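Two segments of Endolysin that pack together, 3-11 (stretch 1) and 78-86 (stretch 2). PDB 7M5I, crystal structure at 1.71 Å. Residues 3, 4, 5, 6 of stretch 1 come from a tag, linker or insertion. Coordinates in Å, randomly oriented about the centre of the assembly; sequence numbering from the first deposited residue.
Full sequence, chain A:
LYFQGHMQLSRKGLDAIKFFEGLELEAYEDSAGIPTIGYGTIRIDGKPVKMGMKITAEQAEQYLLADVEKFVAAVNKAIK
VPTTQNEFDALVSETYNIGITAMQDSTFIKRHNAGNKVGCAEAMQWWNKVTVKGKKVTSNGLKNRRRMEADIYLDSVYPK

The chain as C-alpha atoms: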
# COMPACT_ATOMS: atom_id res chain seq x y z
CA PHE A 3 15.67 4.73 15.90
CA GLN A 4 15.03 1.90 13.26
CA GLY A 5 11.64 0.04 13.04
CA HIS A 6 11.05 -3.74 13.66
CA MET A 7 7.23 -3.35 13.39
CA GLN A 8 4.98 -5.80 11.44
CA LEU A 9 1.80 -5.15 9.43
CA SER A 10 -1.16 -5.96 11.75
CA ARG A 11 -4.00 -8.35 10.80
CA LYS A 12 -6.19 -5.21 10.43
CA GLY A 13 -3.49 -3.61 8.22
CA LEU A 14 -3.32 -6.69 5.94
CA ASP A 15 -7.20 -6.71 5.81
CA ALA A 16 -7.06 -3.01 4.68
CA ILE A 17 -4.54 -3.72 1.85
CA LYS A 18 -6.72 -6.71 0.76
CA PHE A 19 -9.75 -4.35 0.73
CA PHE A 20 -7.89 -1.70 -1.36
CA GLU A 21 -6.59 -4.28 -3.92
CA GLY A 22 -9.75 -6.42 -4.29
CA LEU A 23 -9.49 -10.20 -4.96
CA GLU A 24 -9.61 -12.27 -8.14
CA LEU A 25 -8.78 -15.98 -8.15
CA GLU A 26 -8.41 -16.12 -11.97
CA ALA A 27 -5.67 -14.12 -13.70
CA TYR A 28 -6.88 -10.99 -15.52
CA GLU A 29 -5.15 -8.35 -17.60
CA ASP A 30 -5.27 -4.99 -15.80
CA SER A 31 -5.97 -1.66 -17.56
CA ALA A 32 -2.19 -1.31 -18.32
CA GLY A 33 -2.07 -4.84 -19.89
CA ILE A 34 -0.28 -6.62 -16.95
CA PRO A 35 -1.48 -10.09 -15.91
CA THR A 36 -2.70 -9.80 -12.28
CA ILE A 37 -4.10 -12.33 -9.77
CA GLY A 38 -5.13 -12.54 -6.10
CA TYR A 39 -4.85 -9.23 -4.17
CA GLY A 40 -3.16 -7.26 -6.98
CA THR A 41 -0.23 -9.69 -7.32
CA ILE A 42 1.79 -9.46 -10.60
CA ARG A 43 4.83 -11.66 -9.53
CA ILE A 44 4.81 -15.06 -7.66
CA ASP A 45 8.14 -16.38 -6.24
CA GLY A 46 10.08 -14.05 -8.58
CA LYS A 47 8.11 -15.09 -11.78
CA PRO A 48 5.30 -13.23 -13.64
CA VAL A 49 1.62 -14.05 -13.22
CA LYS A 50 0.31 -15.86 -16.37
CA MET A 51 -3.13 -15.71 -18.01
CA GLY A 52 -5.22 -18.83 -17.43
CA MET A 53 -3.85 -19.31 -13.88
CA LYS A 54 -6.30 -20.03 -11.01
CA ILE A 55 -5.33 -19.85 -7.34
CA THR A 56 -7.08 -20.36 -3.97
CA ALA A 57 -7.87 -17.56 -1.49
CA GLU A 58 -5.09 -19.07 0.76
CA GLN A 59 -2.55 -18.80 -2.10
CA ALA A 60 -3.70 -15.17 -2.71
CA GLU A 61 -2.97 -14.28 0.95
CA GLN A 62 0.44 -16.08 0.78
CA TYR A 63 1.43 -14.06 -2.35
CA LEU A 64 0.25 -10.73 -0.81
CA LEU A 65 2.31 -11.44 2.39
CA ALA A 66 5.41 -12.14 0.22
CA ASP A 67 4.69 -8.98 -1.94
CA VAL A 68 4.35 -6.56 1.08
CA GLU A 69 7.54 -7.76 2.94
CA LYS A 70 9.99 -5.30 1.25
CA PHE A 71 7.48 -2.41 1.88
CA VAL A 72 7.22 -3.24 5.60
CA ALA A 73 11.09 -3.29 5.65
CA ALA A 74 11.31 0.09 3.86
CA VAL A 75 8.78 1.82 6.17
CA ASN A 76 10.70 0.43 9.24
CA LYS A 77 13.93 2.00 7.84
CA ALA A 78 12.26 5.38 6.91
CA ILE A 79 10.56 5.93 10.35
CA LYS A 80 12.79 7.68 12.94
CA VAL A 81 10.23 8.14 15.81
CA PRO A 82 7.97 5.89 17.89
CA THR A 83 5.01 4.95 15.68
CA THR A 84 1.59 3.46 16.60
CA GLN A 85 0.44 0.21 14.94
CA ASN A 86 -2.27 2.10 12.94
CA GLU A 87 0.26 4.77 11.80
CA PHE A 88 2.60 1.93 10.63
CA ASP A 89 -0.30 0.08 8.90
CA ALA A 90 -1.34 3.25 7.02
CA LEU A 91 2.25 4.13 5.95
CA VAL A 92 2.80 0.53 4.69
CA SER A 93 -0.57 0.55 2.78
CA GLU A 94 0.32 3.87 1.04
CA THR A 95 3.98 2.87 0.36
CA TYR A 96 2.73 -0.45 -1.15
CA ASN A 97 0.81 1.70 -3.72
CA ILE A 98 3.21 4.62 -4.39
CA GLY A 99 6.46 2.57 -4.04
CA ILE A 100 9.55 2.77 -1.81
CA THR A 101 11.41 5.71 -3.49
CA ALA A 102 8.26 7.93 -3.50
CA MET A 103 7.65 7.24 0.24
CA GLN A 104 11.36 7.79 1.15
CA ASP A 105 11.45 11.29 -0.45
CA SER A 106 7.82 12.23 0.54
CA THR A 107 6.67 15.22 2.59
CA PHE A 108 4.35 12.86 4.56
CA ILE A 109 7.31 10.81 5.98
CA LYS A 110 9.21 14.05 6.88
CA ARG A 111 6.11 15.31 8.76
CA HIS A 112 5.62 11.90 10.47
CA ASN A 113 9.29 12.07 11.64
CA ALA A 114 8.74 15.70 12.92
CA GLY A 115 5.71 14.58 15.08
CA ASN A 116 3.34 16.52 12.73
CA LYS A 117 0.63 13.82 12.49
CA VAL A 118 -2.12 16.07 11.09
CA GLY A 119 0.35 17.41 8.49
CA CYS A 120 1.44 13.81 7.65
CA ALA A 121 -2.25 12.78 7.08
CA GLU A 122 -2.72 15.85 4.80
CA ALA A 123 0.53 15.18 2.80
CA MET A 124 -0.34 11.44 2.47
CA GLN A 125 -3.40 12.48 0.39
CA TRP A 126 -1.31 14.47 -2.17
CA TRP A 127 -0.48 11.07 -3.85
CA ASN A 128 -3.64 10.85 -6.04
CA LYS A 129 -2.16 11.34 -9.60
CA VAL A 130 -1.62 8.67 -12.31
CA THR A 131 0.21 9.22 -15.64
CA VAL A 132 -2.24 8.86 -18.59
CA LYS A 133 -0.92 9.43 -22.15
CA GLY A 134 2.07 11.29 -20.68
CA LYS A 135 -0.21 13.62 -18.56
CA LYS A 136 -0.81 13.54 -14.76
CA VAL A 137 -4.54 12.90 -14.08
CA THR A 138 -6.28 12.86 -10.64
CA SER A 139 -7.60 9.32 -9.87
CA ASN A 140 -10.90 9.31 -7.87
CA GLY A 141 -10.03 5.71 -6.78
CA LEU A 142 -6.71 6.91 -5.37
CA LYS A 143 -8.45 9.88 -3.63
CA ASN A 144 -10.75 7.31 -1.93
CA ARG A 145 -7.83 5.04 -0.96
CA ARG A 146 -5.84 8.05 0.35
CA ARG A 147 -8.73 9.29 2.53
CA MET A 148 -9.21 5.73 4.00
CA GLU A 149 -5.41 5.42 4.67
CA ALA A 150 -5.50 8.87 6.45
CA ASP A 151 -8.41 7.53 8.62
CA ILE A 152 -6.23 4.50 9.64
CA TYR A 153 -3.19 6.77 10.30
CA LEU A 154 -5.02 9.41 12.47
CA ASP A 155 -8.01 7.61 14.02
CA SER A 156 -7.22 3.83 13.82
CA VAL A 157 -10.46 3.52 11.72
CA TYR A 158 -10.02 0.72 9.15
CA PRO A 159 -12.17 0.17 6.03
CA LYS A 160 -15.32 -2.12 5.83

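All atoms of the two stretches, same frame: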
# COMPACT_ATOMS: atom_id res chain seq x y z
N PHE A 3 16.67 5.85 15.74
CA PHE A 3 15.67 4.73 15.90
C PHE A 3 15.42 4.08 14.52
O PHE A 3 15.20 4.84 13.55
CB PHE A 3 14.41 5.28 16.58
CG PHE A 3 13.19 4.38 16.55
CD1 PHE A 3 13.01 3.38 17.49
CD2 PHE A 3 12.20 4.56 15.61
CE1 PHE A 3 11.89 2.57 17.45
CE2 PHE A 3 11.08 3.75 15.57
CZ PHE A 3 10.92 2.75 16.48
N GLN A 4 15.46 2.73 14.43
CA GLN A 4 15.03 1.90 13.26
C GLN A 4 13.81 1.08 13.68
O GLN A 4 13.77 0.62 14.84
CB GLN A 4 16.15 0.97 12.79
N GLY A 5 12.83 0.88 12.79
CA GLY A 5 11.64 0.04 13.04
C GLY A 5 11.95 -1.46 13.02
O GLY A 5 12.91 -1.85 12.34
N HIS A 6 11.23 -2.26 13.82
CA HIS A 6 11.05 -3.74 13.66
C HIS A 6 9.56 -4.06 13.76
O HIS A 6 9.21 -5.17 14.11
CB HIS A 6 11.89 -4.48 14.68
CG HIS A 6 13.35 -4.17 14.57
ND1 HIS A 6 14.16 -4.75 13.60
CD2 HIS A 6 14.16 -3.37 15.31
CE1 HIS A 6 15.39 -4.31 13.75
NE2 HIS A 6 15.41 -3.45 14.78
N MET A 7 8.70 -3.15 13.34
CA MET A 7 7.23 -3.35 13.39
C MET A 7 6.79 -4.32 12.27
O MET A 7 7.53 -4.44 11.23
CB MET A 7 6.54 -1.99 13.21
CG MET A 7 6.87 -1.02 14.28
SD MET A 7 5.92 0.44 14.18
CE MET A 7 4.32 -0.11 14.81
N GLN A 8 5.60 -4.91 12.42
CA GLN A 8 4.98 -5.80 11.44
C GLN A 8 3.64 -5.19 11.05
O GLN A 8 3.03 -4.52 11.81
CB GLN A 8 4.79 -7.22 11.98
CG GLN A 8 6.03 -7.77 12.69
CD GLN A 8 6.12 -9.27 12.73
OE1 GLN A 8 6.25 -9.88 13.79
NE2 GLN A 8 6.04 -9.90 11.56
N LEU A 9 3.18 -5.49 9.85
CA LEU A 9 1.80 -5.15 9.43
C LEU A 9 0.82 -5.93 10.31
O LEU A 9 1.00 -7.17 10.54
CB LEU A 9 1.68 -5.54 7.96
CG LEU A 9 0.43 -5.08 7.26
CD1 LEU A 9 0.31 -3.58 7.21
CD2 LEU A 9 0.52 -5.62 5.82
N SER A 10 -0.19 -5.28 10.87
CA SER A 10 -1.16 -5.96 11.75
C SER A 10 -2.10 -6.78 10.88
O SER A 10 -2.16 -6.50 9.68
CB SER A 10 -1.92 -5.00 12.62
OG SER A 10 -2.88 -4.32 11.86
N ARG A 11 -2.90 -7.64 11.50
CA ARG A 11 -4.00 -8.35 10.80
C ARG A 11 -4.93 -7.31 10.17
O ARG A 11 -5.33 -7.49 9.02
CB ARG A 11 -4.78 -9.20 11.79
CG ARG A 11 -5.76 -10.15 11.12
CD ARG A 11 -7.19 -9.66 11.20
NE ARG A 11 -7.63 -9.38 12.59
CZ ARG A 11 -8.73 -8.67 12.91
NH1 ARG A 11 -9.51 -8.17 11.96
NH2 ARG A 11 -8.99 -8.39 14.17
N ALA A 78 12.57 3.95 7.13
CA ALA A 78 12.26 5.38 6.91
C ALA A 78 11.76 6.07 8.20
O ALA A 78 11.96 7.26 8.34
CB ALA A 78 11.28 5.54 5.82
N ILE A 79 11.15 5.34 9.11
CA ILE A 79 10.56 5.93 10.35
C ILE A 79 11.68 6.13 11.36
O ILE A 79 12.49 5.21 11.51
CB ILE A 79 9.45 5.03 10.88
CG1 ILE A 79 8.23 5.18 9.97
CG2 ILE A 79 9.12 5.36 12.30
CD1 ILE A 79 7.19 4.15 10.26
N LYS A 80 11.70 7.29 11.99
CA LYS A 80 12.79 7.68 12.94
C LYS A 80 12.22 8.00 14.33
O LYS A 80 13.02 8.36 15.23
CB LYS A 80 13.57 8.86 12.36
CG LYS A 80 14.23 8.53 11.03
CD LYS A 80 15.28 9.52 10.62
CE LYS A 80 15.44 9.68 9.12
NZ LYS A 80 16.39 10.77 8.81
N VAL A 81 10.94 7.81 14.54
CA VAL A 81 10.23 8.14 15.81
C VAL A 81 9.34 6.96 16.18
O VAL A 81 8.90 6.20 15.31
CB VAL A 81 9.39 9.42 15.72
CG1 VAL A 81 10.30 10.65 15.48
CG2 VAL A 81 8.26 9.30 14.70
N PRO A 82 9.00 6.83 17.46
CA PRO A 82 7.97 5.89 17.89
C PRO A 82 6.67 6.12 17.13
O PRO A 82 6.29 7.23 16.94
CB PRO A 82 7.82 6.19 19.40
CG PRO A 82 9.15 6.72 19.78
CD PRO A 82 9.61 7.55 18.58
N THR A 83 6.08 5.01 16.67
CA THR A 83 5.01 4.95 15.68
C THR A 83 3.96 3.94 16.18
O THR A 83 4.35 2.79 16.51
CB THR A 83 5.61 4.56 14.33
OG1 THR A 83 6.53 5.59 13.95
CG2 THR A 83 4.55 4.40 13.27
N THR A 84 2.70 4.34 16.19
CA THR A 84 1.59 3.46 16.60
C THR A 84 1.32 2.41 15.53
O THR A 84 1.73 2.61 14.38
CB THR A 84 0.30 4.24 16.90
OG1 THR A 84 -0.13 4.83 15.67
CG2 THR A 84 0.48 5.31 17.96
N GLN A 85 0.69 1.30 15.90
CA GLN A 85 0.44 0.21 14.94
C GLN A 85 -0.36 0.75 13.75
O GLN A 85 -0.09 0.33 12.61
CB GLN A 85 -0.31 -0.94 15.61
CG GLN A 85 -0.43 -2.15 14.69
CD GLN A 85 0.91 -2.70 14.25
OE1 GLN A 85 1.80 -3.07 15.06
NE2 GLN A 85 1.09 -2.76 12.96
N ASN A 86 -1.36 1.60 14.01
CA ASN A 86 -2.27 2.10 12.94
C ASN A 86 -1.48 3.08 12.07
O ASN A 86 -1.69 3.10 10.86
CB ASN A 86 -3.56 2.69 13.50
CG ASN A 86 -3.33 3.75 14.53
OD1 ASN A 86 -2.96 3.40 15.65
ND2 ASN A 86 -3.57 5.01 14.20
O HOH W 1 4.19 -4.35 14.86

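Stretch 1, without regular helix or strand, and stretch 2, mostly loop or turn but entering a helix at Gln 85, at least 75 residues apart in sequence wherever they touch, run alongside each other from Phe 3 near Lys 80 (CA to CA 5.1 Å) to Ser 10 near Gln 85 (CA to CA 7.1 Å), burying 453 Å² in total. The only direct hydrogen bond between the stretches comes from Gln 85. Its CB leaves sideways, but chi1 t, chi2 p and chi3 56° fold the carboxamide back to stretch 1, where NE2 donates a hydrogen bond to Gln 8 O (2.9 Å, 151°). The other amide atom is used as well: water 1 donates to Gln 85 OE1 (2.7 Å) and accepts from Gln 8 N (2.9 Å), so one side chain serves both backbone polar groups of Gln 8, one directly, one through water 1, while the side chain of Gln 8 itself leads away. The CA-to-CB bond of Met 7 points toward stretch 2, and its m, t, p side chain carries on to it; CE lies 3.4 Å from Thr 83 O and SD 4.1 Å from Thr 83 CB. Thr 83, chi1 m, turns its OG1 back to donate to Val 81 O (2.8 Å) within its own loop. At the other end, the tag-derived, poorly ordered Phe 3 (chi1 t) places CE2 4.1 Å from Ile 79 CG2, an apolar contact at the ring edge, and 3.3 Å from Val 81 O. Ser 10 and Thr 84, both chi1 p, are N-caps of helices that continue beyond their stretches.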